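Local coordinates for 4-hydroxy-tetrahydrodipicolinate synthase (Thermotoga maritima, PDB 1O5K), which probably catalyses the condensation of pyruvate with aspartate-beta-semialdehyde to 4-hydroxy-tetrahydrodipicolinate, a step in the biosynthesis of lysine, at residues I21-F25 and V267-L271. Numbering follows the deposited sequence.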
loop_
_atom_site.group_PDB
_atom_site.type_symbol
_atom_site.label_atom_id
_atom_site.label_comp_id
_atom_site.label_asym_id
_atom_site.label_seq_id
_atom_site.Cartn_x
_atom_site.Cartn_y
_atom_site.Cartn_z
ATOM N N ILE A 21 24.882 16.490 -3.189
ATOM C CA ILE A 21 24.955 17.808 -3.853
ATOM C C ILE A 21 24.420 17.684 -5.281
ATOM O O ILE A 21 24.586 16.646 -5.929
ATOM C CB ILE A 21 26.380 18.367 -3.781
ATOM C CG1 ILE A 21 26.374 19.862 -4.147
ATOM C CG2 ILE A 21 27.366 17.550 -4.656
ATOM C CD1 ILE A 21 27.633 20.608 -3.804
ATOM N N VAL A 22 23.661 18.698 -5.703
ATOM C CA VAL A 22 23.201 18.803 -7.093
ATOM C C VAL A 22 24.368 18.988 -8.086
ATOM O O VAL A 22 25.471 19.353 -7.719
ATOM C CB VAL A 22 22.190 19.954 -7.316
ATOM C CG1 VAL A 22 20.952 19.854 -6.413
ATOM C CG2 VAL A 22 22.876 21.297 -7.129
ATOM N N THR A 23 24.088 18.629 -9.341
ATOM C CA THR A 23 24.956 18.841 -10.459
ATOM C C THR A 23 24.371 20.018 -11.265
ATOM O O THR A 23 23.438 19.829 -12.017
ATOM C CB THR A 23 25.039 17.550 -11.314
ATOM O OG1 THR A 23 25.561 16.466 -10.517
ATOM C CG2 THR A 23 26.043 17.747 -12.427
ATOM N N PRO A 24 24.902 21.237 -11.111
ATOM C CA PRO A 24 24.378 22.339 -11.892
ATOM C C PRO A 24 24.709 22.248 -13.363
ATOM O O PRO A 24 25.786 21.768 -13.742
ATOM C CB PRO A 24 25.055 23.571 -11.275
ATOM C CG PRO A 24 25.634 23.082 -9.981
ATOM C CD PRO A 24 25.956 21.670 -10.195
ATOM N N PHE A 25 23.762 22.698 -14.179
ATOM C CA PHE A 25 23.907 22.793 -15.595
ATOM C C PHE A 25 23.618 24.188 -16.047
ATOM O O PHE A 25 22.814 24.907 -15.430
ATOM C CB PHE A 25 22.924 21.872 -16.344
ATOM C CG PHE A 25 23.002 20.399 -15.932
ATOM C CD1 PHE A 25 21.891 19.741 -15.389
ATOM C CD2 PHE A 25 24.177 19.675 -16.089
ATOM C CE1 PHE A 25 21.957 18.411 -15.023
ATOM C CE2 PHE A 25 24.240 18.358 -15.697
ATOM C CZ PHE A 25 23.162 17.714 -15.186
ATOM N N VAL A 267 14.653 21.073 -5.332
ATOM C CA VAL A 267 15.912 21.643 -4.760
ATOM C C VAL A 267 16.674 22.526 -5.785
ATOM O O VAL A 267 17.204 23.612 -5.427
ATOM C CB VAL A 267 16.781 20.558 -4.093
ATOM C CG1 VAL A 267 17.461 19.656 -5.105
ATOM C CG2 VAL A 267 17.830 21.208 -3.182
ATOM N N LYS A 268 16.640 22.158 -7.062
ATOM C CA LYS A 268 17.251 23.004 -8.083
ATOM C C LYS A 268 16.487 24.318 -8.213
ATOM O O LYS A 268 17.107 25.348 -8.337
ATOM C CB LYS A 268 17.415 22.295 -9.432
ATOM C CG LYS A 268 18.588 21.321 -9.452
ATOM C CD LYS A 268 18.895 20.787 -10.828
ATOM C CE LYS A 268 20.371 20.674 -11.043
ATOM N NZ LYS A 268 20.765 20.177 -12.362
ATOM N N ALA A 269 15.151 24.279 -8.150
ATOM C CA ALA A 269 14.359 25.539 -8.222
ATOM C C ALA A 269 14.671 26.448 -7.012
ATOM O O ALA A 269 14.828 27.642 -7.156
ATOM C CB ALA A 269 12.866 25.258 -8.369
ATOM N N ALA A 270 14.823 25.839 -5.843
ATOM C CA ALA A 270 15.228 26.511 -4.618
ATOM C C ALA A 270 16.629 27.162 -4.730
ATOM O O ALA A 270 16.816 28.346 -4.407
ATOM C CB ALA A 270 15.171 25.500 -3.426
ATOM N N LEU A 271 17.613 26.396 -5.199
ATOM C CA LEU A 271 18.975 26.928 -5.411
ATOM C C LEU A 271 18.974 28.076 -6.413
ATOM O O LEU A 271 19.707 29.096 -6.253
ATOM C CB LEU A 271 19.902 25.802 -5.839
ATOM C CG LEU A 271 20.226 24.868 -4.639
ATOM C CD1 LEU A 271 20.849 23.606 -5.183
ATOM C CD2 LEU A 271 21.156 25.520 -3.690
HETATM O O HOH W 1 21.156 23.342 -12.885
#
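Val22, in the loop 21-25, faces the helical turn 267-271 with its CA 7.4 Å from that of Lys268. Val22 fits its two methyls to the helix: CG1 meets Val267 CG1 tip to tip at 3.7 Å, and CG2 reaches Leu271 CD1 at 3.6 Å. Val267 and Leu271 stand one helical turn apart, so the valine engages both, while the aliphatic start of Lys268 passes beside its CG1. The lysine is otherwise extended, with one bend at chi3 (141°), and carries its amine across to the loop. There NZ donates to Thr23 O at 2.7 Å, arriving 34° out of the carbonyl plane. The same oxygen lies over the centre of one face of the Phe25 ring, whose CD1 is 3.3 Å from NZ in an oblique approach. A water accepts from Phe25 N at 3.0 Å and, weakly, from NZ. Glu58 forms a salt bridge with the amine and Glu280 O takes a further hydrogen bond, which probably offsets the buried charge. A methionine in place of Lys268 would probably leave Thr23 O without this donor and the Glu58 carboxylate without this counter-charge. Thr23 OG1 is bonded to Gly57 O, and Val22 lies beside Thr56, predicted to bind pyruvate, which probably places the contact next to the active site of this TIM barrel. The loop leaves barrel strand 16-20 and leads into hairpin 25-30; Val22 also packs on Leu38 of helix 32-44, while helix 265-273 turns Ala269 and Ala270 toward helix 290-302.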